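Tryptophane-5-halogenase (Microbispora sp. ATCC PTA-5024, PDB 5UAO) is a flavin-dependent halogenase that chlorinates a tryptophan of the precursor peptide at the 5 position of its indole during biosynthesis of the lanthipeptide NAI-107. Local coordinates at residues A91-Y94 with R98-W101; F107-R112 with P414-A419; A146-M149 with V154-Y157. One frame throughout, in Å; residues are numbered along the deposited sequence.

Contact 1 (A91-Y94 with R98-W101)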
loop_
_atom_site.group_PDB
_atom_site.type_symbol
_atom_site.label_atom_id
_atom_site.label_comp_id
_atom_site.label_asym_id
_atom_site.label_seq_id
_atom_site.Cartn_x
_atom_site.Cartn_y
_atom_site.Cartn_z
ATOM N N ALA A 91 -16.040 -9.083 29.773
ATOM C CA ALA A 91 -17.069 -8.941 30.790
ATOM C C ALA A 91 -16.630 -7.885 31.809
ATOM O O ALA A 91 -17.392 -6.985 32.197
ATOM C CB ALA A 91 -17.360 -10.312 31.465
ATOM N N GLU A 92 -15.382 -7.960 32.211
ATOM C CA GLU A 92 -14.810 -6.979 33.120
ATOM C C GLU A 92 -14.783 -5.560 32.548
ATOM O O GLU A 92 -15.058 -4.590 33.240
ATOM C CB GLU A 92 -13.373 -7.370 33.486
ATOM C CG GLU A 92 -12.795 -6.569 34.654
ATOM C CD GLU A 92 -11.384 -7.017 35.051
ATOM O OE1 GLU A 92 -10.440 -6.908 34.217
ATOM O OE2 GLU A 92 -11.237 -7.459 36.223
ATOM N N PHE A 93 -14.400 -5.463 31.306
ATOM C CA PHE A 93 -14.423 -4.166 30.579
ATOM C C PHE A 93 -15.828 -3.590 30.584
ATOM O O PHE A 93 -16.048 -2.386 30.920
ATOM C CB PHE A 93 -13.900 -4.338 29.165
ATOM C CG PHE A 93 -13.881 -3.072 28.360
ATOM C CD1 PHE A 93 -12.863 -2.175 28.507
ATOM C CD2 PHE A 93 -14.885 -2.814 27.418
ATOM C CE1 PHE A 93 -12.821 -1.011 27.751
ATOM C CE2 PHE A 93 -14.846 -1.657 26.681
ATOM C CZ PHE A 93 -13.813 -0.763 26.856
ATOM N N TYR A 94 -16.804 -4.427 30.280
ATOM C CA TYR A 94 -18.169 -3.935 30.254
ATOM C C TYR A 94 -18.651 -3.497 31.633
ATOM O O TYR A 94 -19.389 -2.498 31.812
ATOM C CB TYR A 94 -19.149 -4.947 29.651
ATOM C CG TYR A 94 -19.320 -4.835 28.145
ATOM C CD1 TYR A 94 -18.273 -5.056 27.289
ATOM C CD2 TYR A 94 -20.552 -4.588 27.585
ATOM C CE1 TYR A 94 -18.424 -4.985 25.935
ATOM C CE2 TYR A 94 -20.720 -4.535 26.211
ATOM C CZ TYR A 94 -19.657 -4.697 25.400
ATOM O OH TYR A 94 -19.849 -4.654 24.044
ATOM N N ARG A 98 -18.494 0.423 31.114
ATOM C CA ARG A 98 -19.839 0.630 30.678
ATOM C C ARG A 98 -19.953 1.271 29.272
ATOM O O ARG A 98 -20.612 2.266 29.104
ATOM C CB ARG A 98 -20.649 1.393 31.749
ATOM C CG ARG A 98 -20.931 0.523 33.013
ATOM C CD ARG A 98 -21.516 1.290 34.209
ATOM N NE ARG A 98 -22.314 2.435 33.773
ATOM C CZ ARG A 98 -22.512 3.557 34.465
ATOM N NH1 ARG A 98 -22.024 3.688 35.711
ATOM N NH2 ARG A 98 -23.223 4.555 33.900
ATOM N N PRO A 99 -19.432 0.588 28.242
ATOM C CA PRO A 99 -19.402 1.172 26.914
ATOM C C PRO A 99 -20.769 1.148 26.285
ATOM O O PRO A 99 -21.639 0.336 26.688
ATOM C CB PRO A 99 -18.522 0.210 26.136
ATOM C CG PRO A 99 -18.838 -1.143 26.813
ATOM C CD PRO A 99 -18.844 -0.751 28.249
ATOM N N THR A 100 -20.971 2.055 25.329
ATOM C CA THR A 100 -22.004 1.946 24.327
ATOM C C THR A 100 -21.429 1.656 22.941
ATOM O O THR A 100 -20.188 1.584 22.741
ATOM C CB THR A 100 -22.846 3.211 24.241
ATOM O OG1 THR A 100 -21.977 4.269 23.973
ATOM C CG2 THR A 100 -23.524 3.461 25.544
ATOM N N TRP A 101 -22.325 1.467 21.987
ATOM C CA TRP A 101 -21.967 0.949 20.726
ATOM C C TRP A 101 -22.082 2.014 19.666
ATOM O O TRP A 101 -23.046 2.800 19.643
ATOM C CB TRP A 101 -22.806 -0.269 20.307
ATOM C CG TRP A 101 -22.585 -1.489 21.137
ATOM C CD1 TRP A 101 -21.526 -1.800 21.941
ATOM C CD2 TRP A 101 -23.530 -2.543 21.286
ATOM N NE1 TRP A 101 -21.764 -3.049 22.587
ATOM C CE2 TRP A 101 -22.989 -3.494 22.197
ATOM C CE3 TRP A 101 -24.788 -2.772 20.736
ATOM C CZ2 TRP A 101 -23.662 -4.692 22.521
ATOM C CZ3 TRP A 101 -25.439 -3.954 21.054
ATOM C CH2 TRP A 101 -24.869 -4.894 21.947
#
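The C-terminal end of helix 90-97, where Y94 packs on P99 as the chain turns toward strand 100-102, is the element this contact belongs to. The helix ends before R98, the first residue to leave helical geometry, whose positive phi (55°) marks a left-handed conformation. R98 N still reaches back to Y94 O, but weakly, at 3.1 Å, and R98 CA lies 3.4 Å from the same oxygen as a C-H...O contact. P99 has no N-H to give; its ring packs on the side chains of Y94 and F93. P99 CG sits over the centre of one face of the Y94 phenol, 3.7 Å from the ring centroid and practically on the ring normal, a CH-pi contact. F93, extended with CG trans to its backbone N (chi1 -180°), brings CE2 to 4.0 Å from P99 CG. The far end of the phenol is tied as well: W101 NE1 donates to Y94 OH at 2.9 Å and 166°, with the oxygen close to the indole plane, so the buried indole N-H is satisfied. A phenylalanine in place of Y94 would keep a ring against P99 but would probably leave the W101 N-H without its acceptor. The exposed R98 side chain heads off to a salt bridge with E291. The geometry is that of a helix C-terminus ended by a left-handed residue followed by proline, leading directly into a strand.

Contact 2 (F107-R112 with P414-A419)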
loop_
_atom_site.group_PDB
_atom_site.type_symbol
_atom_site.label_atom_id
_atom_site.label_comp_id
_atom_site.label_asym_id
_atom_site.label_seq_id
_atom_site.Cartn_x
_atom_site.Cartn_y
_atom_site.Cartn_z
ATOM N N PHE A 107 -24.127 12.056 10.153
ATOM C CA PHE A 107 -23.651 13.356 9.703
ATOM C C PHE A 107 -24.815 14.318 9.386
ATOM O O PHE A 107 -25.494 14.145 8.357
ATOM C CB PHE A 107 -22.800 13.159 8.445
ATOM C CG PHE A 107 -21.374 12.786 8.693
ATOM C CD1 PHE A 107 -20.475 13.745 9.122
ATOM C CD2 PHE A 107 -20.912 11.479 8.483
ATOM C CE1 PHE A 107 -19.158 13.436 9.388
ATOM C CE2 PHE A 107 -19.594 11.170 8.719
ATOM C CZ PHE A 107 -18.714 12.138 9.197
ATOM N N GLU A 108 -25.061 15.304 10.266
ATOM C CA GLU A 108 -26.010 16.381 9.951
ATOM C C GLU A 108 -25.145 17.457 9.267
ATOM O O GLU A 108 -24.569 18.351 9.880
ATOM C CB GLU A 108 -26.732 17.010 11.129
ATOM C CG GLU A 108 -27.251 16.070 12.144
ATOM C CD GLU A 108 -28.101 16.869 13.141
ATOM O OE1 GLU A 108 -27.777 16.865 14.384
ATOM O OE2 GLU A 108 -29.005 17.619 12.638
ATOM N N TRP A 109 -25.045 17.292 7.972
ATOM C CA TRP A 109 -23.924 17.784 7.235
ATOM C C TRP A 109 -24.276 17.804 5.752
ATOM O O TRP A 109 -24.932 16.888 5.259
ATOM C CB TRP A 109 -22.781 16.774 7.437
ATOM C CG TRP A 109 -21.357 17.287 7.269
ATOM C CD1 TRP A 109 -20.628 17.396 6.097
ATOM C CD2 TRP A 109 -20.446 17.655 8.332
ATOM N NE1 TRP A 109 -19.347 17.860 6.382
ATOM C CE2 TRP A 109 -19.218 18.027 7.737
ATOM C CE3 TRP A 109 -20.571 17.761 9.706
ATOM C CZ2 TRP A 109 -18.142 18.451 8.488
ATOM C CZ3 TRP A 109 -19.490 18.152 10.455
ATOM C CH2 TRP A 109 -18.297 18.520 9.863
ATOM N N GLY A 110 -23.736 18.787 5.028
ATOM C CA GLY A 110 -24.068 18.947 3.648
ATOM C C GLY A 110 -25.474 19.487 3.423
ATOM O O GLY A 110 -26.172 19.909 4.382
ATOM N N SER A 111 -25.874 19.521 2.171
ATOM C CA SER A 111 -27.104 20.202 1.807
ATOM C C SER A 111 -28.341 19.351 1.869
ATOM O O SER A 111 -29.438 19.912 1.804
ATOM C CB SER A 111 -26.963 20.921 0.474
ATOM O OG SER A 111 -26.731 19.995 -0.571
ATOM N N ARG A 112 -28.222 18.044 2.104
ATOM C CA ARG A 112 -29.436 17.231 2.322
ATOM C C ARG A 112 -30.064 17.538 3.666
ATOM O O ARG A 112 -29.380 17.439 4.725
ATOM C CB ARG A 112 -29.100 15.732 2.286
ATOM C CG ARG A 112 -28.450 15.255 0.995
ATOM C CD ARG A 112 -27.709 13.960 1.280
ATOM N NE ARG A 112 -26.921 13.400 0.187
ATOM C CZ ARG A 112 -27.465 12.815 -0.844
ATOM N NH1 ARG A 112 -28.785 12.750 -0.955
ATOM N NH2 ARG A 112 -26.701 12.309 -1.759
ATOM N N PRO A 414 -19.955 32.956 7.733
ATOM C CA PRO A 414 -18.621 33.334 7.221
ATOM C C PRO A 414 -17.607 32.182 7.423
ATOM O O PRO A 414 -16.829 31.912 6.508
ATOM C CB PRO A 414 -18.259 34.598 8.021
ATOM C CG PRO A 414 -19.562 35.141 8.544
ATOM C CD PRO A 414 -20.448 33.904 8.753
ATOM N N PHE A 415 -17.658 31.469 8.562
ATOM C CA PHE A 415 -16.808 30.249 8.720
ATOM C C PHE A 415 -17.003 29.265 7.571
ATOM O O PHE A 415 -16.003 28.788 6.998
ATOM C CB PHE A 415 -17.001 29.557 10.060
ATOM C CG PHE A 415 -16.233 28.284 10.166
ATOM C CD1 PHE A 415 -14.916 28.302 10.573
ATOM C CD2 PHE A 415 -16.783 27.075 9.777
ATOM C CE1 PHE A 415 -14.174 27.130 10.609
ATOM C CE2 PHE A 415 -16.063 25.883 9.881
ATOM C CZ PHE A 415 -14.743 25.918 10.290
ATOM N N TRP A 416 -18.243 28.968 7.165
ATOM C CA TRP A 416 -18.484 27.933 6.216
ATOM C C TRP A 416 -18.241 28.373 4.800
ATOM O O TRP A 416 -17.739 27.608 3.973
ATOM C CB TRP A 416 -19.853 27.261 6.399
ATOM C CG TRP A 416 -19.791 26.204 7.549
ATOM C CD1 TRP A 416 -20.325 26.314 8.768
ATOM C CD2 TRP A 416 -19.068 24.950 7.539
ATOM N NE1 TRP A 416 -20.008 25.230 9.540
ATOM C CE2 TRP A 416 -19.217 24.382 8.806
ATOM C CE3 TRP A 416 -18.282 24.286 6.595
ATOM C CZ2 TRP A 416 -18.599 23.176 9.167
ATOM C CZ3 TRP A 416 -17.679 23.063 6.937
ATOM C CH2 TRP A 416 -17.864 22.526 8.233
ATOM N N LYS A 417 -18.502 29.627 4.519
ATOM C CA LYS A 417 -18.040 30.189 3.257
ATOM C C LYS A 417 -16.519 30.096 3.101
ATOM O O LYS A 417 -16.005 29.657 2.043
ATOM C CB LYS A 417 -18.522 31.645 3.135
ATOM C CG LYS A 417 -20.040 31.757 2.930
ATOM C CD LYS A 417 -20.487 33.225 2.832
ATOM C CE LYS A 417 -21.751 33.398 1.983
ATOM N NZ LYS A 417 -22.832 32.398 2.307
ATOM N N GLU A 418 -15.795 30.470 4.145
ATOM C CA GLU A 418 -14.334 30.383 4.128
ATOM C C GLU A 418 -13.863 28.941 3.971
ATOM O O GLU A 418 -12.969 28.675 3.201
ATOM C CB GLU A 418 -13.762 30.945 5.406
ATOM C CG GLU A 418 -12.253 30.875 5.564
ATOM C CD GLU A 418 -11.528 31.984 4.807
ATOM O OE1 GLU A 418 -12.164 32.615 3.937
ATOM O OE2 GLU A 418 -10.323 32.217 5.091
ATOM N N ALA A 419 -14.457 28.001 4.705
ATOM C CA ALA A 419 -14.123 26.651 4.515
ATOM C C ALA A 419 -14.346 26.150 3.106
ATOM O O ALA A 419 -13.528 25.415 2.577
ATOM C CB ALA A 419 -14.815 25.738 5.542
#
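W109 and W416 meet across a wide backbone gap, their CA atoms 11.6 Å apart, where the chain leaves strand 104-108 through G110 (phi 73°) on one side and begins helix 414-422 on the other. The bridge is made by the two indoles alone. The edge of the W416 six-membered ring is directed at the face of the W109 six-membered ring in a T-shaped pair, with centroids 5.8 Å apart and planes at 79°. Contact is closest near the rim, where W416 CH2 lies 4.1 Å from W109 CZ2. W109 reaches into the gap with CG anti to its backbone N (chi1 -155°), while CB of W416 points from the helix toward the loop. Each ring is also covered by a neighbour in its own segment: F107 CD1 stands 3.8 Å above W109, displaced toward the rim, and F415 CE2 stands 3.6 Å above the centre of W416. The indole N-H groups are used outside the pair, W109 NE1 on H404 O and W416 NE1 on M279 O. Both donors are spent on main-chain carbonyls, bonds likely to limit ring rotation; no hydrogen bond crosses, and the edge-to-face contact rests on weak ring electrostatics and dispersion.

Contact 3 (A146-M149 with V154-Y157)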
loop_
_atom_site.group_PDB
_atom_site.type_symbol
_atom_site.label_atom_id
_atom_site.label_comp_id
_atom_site.label_asym_id
_atom_site.label_seq_id
_atom_site.Cartn_x
_atom_site.Cartn_y
_atom_site.Cartn_z
ATOM N N ALA A 146 -26.238 1.006 7.916
ATOM C CA ALA A 146 -26.827 2.323 7.589
ATOM C C ALA A 146 -28.291 2.326 7.908
ATOM O O ALA A 146 -28.800 3.329 8.419
ATOM C CB ALA A 146 -26.602 2.720 6.153
ATOM N N MET A 147 -28.977 1.216 7.613
ATOM C CA MET A 147 -30.421 1.065 7.986
ATOM C C MET A 147 -30.651 0.901 9.513
ATOM O O MET A 147 -31.579 1.442 10.076
ATOM C CB MET A 147 -31.063 -0.090 7.229
ATOM C CG MET A 147 -31.108 0.079 5.723
ATOM S SD MET A 147 -31.614 -1.442 4.909
ATOM C CE MET A 147 -31.551 -0.953 3.199
ATOM N N LEU A 148 -29.783 0.176 10.198
ATOM C CA LEU A 148 -29.865 0.131 11.666
ATOM C C LEU A 148 -29.721 1.524 12.287
ATOM O O LEU A 148 -30.536 1.969 13.121
ATOM C CB LEU A 148 -28.827 -0.857 12.185
ATOM C CG LEU A 148 -29.180 -2.329 11.905
ATOM C CD1 LEU A 148 -27.939 -3.191 11.799
ATOM C CD2 LEU A 148 -30.043 -2.799 13.088
ATOM N N MET A 149 -28.771 2.296 11.761
ATOM C CA MET A 149 -28.624 3.673 12.261
ATOM C C MET A 149 -29.864 4.569 12.064
ATOM O O MET A 149 -30.284 5.274 12.998
ATOM C CB MET A 149 -27.370 4.312 11.684
ATOM C CG MET A 149 -26.061 3.687 12.152
ATOM S SD MET A 149 -24.635 4.688 11.542
ATOM C CE MET A 149 -24.439 3.939 10.116
ATOM N N VAL A 154 -30.176 -1.882 16.834
ATOM C CA VAL A 154 -28.905 -2.590 16.784
ATOM C C VAL A 154 -29.169 -4.049 16.371
ATOM O O VAL A 154 -30.256 -4.547 16.608
ATOM C CB VAL A 154 -28.135 -2.531 18.120
ATOM C CG1 VAL A 154 -27.778 -1.111 18.532
ATOM C CG2 VAL A 154 -28.917 -3.181 19.276
ATOM N N PRO A 155 -28.187 -4.722 15.753
ATOM C CA PRO A 155 -28.467 -6.022 15.119
ATOM C C PRO A 155 -28.390 -7.209 16.153
ATOM O O PRO A 155 -27.523 -8.101 16.093
ATOM C CB PRO A 155 -27.426 -6.060 14.002
ATOM C CG PRO A 155 -26.217 -5.327 14.588
ATOM C CD PRO A 155 -26.822 -4.236 15.411
ATOM N N VAL A 156 -29.262 -7.107 17.143
ATOM C CA VAL A 156 -29.369 -8.076 18.229
ATOM C C VAL A 156 -30.870 -8.347 18.305
ATOM O O VAL A 156 -31.680 -7.418 18.095
ATOM C CB VAL A 156 -28.848 -7.547 19.571
ATOM C CG1 VAL A 156 -28.919 -8.644 20.669
ATOM C CG2 VAL A 156 -27.415 -7.050 19.449
ATOM N N TYR A 157 -31.234 -9.603 18.574
ATOM C CA TYR A 157 -32.630 -10.067 18.401
ATOM C C TYR A 157 -32.990 -11.051 19.484
ATOM O O TYR A 157 -32.184 -11.919 19.841
ATOM C CB TYR A 157 -32.768 -10.761 17.068
ATOM C CG TYR A 157 -32.355 -9.871 15.902
ATOM C CD1 TYR A 157 -31.017 -9.796 15.481
ATOM C CD2 TYR A 157 -33.308 -9.070 15.234
ATOM C CE1 TYR A 157 -30.653 -8.960 14.428
ATOM C CE2 TYR A 157 -32.938 -8.234 14.176
ATOM C CZ TYR A 157 -31.614 -8.159 13.803
ATOM O OH TYR A 157 -31.259 -7.349 12.760
#
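L148 of helix 144-151 presses both of its methyl groups against the V154-P155 turn, and that is where the contact is tight. CD1 lies on the pyrrolidine ring, 3.7 Å from P155 CB and 3.9 Å from both P155 CG and P155 CD. CD2 takes the backbone instead, 3.6 Å from V154 C and 3.8 Å from P155 N, so the branched end of one leucine straddles the peptide bond and the proline ring. A chi1 of -72° sets CG anti to the carbonyl carbon, from where both methyls reach the turn. The surface they meet is shaped by an inverse gamma turn centred on P155 (phi -85°, psi 61°), closed by the bond from V156 N to V154 O at 2.8 Å. No hydrogen bond crosses between the segments.

Away from the leucine methyls the fit slackens. V154 CB comes no nearer than 5.4 Å to L148 CD2. On the partly exposed Y157, OH stays 4.7 Å from L148 CD2 and is hydrogen-bonded to L498 O. The V154 side chain packs on Q505 and A508 of helix 505-514. L148 also touches A499 of helix 485-501, and the backbones of V154 and V156 bond to L503, which lies between those two helices in the chain; the turn itself comes just ahead of the hairpin of strands 156-159 and 162-165.

How the contacts relate
Contacts 1 and 3 join directly, although their centres are 18 Å apart: W101 CZ3 lies 4.0 Å from V154 CG2 and 4.0 Å from V156 CG2. A508 of helix 505-514 touches W101, V154 and V156 alike, and M167 touches both W101 and P155. Contact 2 stands apart, its centre 35 Å from that of contact 1 and 28 Å from that of contact 3, without touching either. Its ties are through the fold: strand 104-108 follows strand 100-102, and strand 116-119 bonds to F107 while packing on M149. The side chains of F93 and W109 remain about 12 and 13 Å from FAD, too far to touch it.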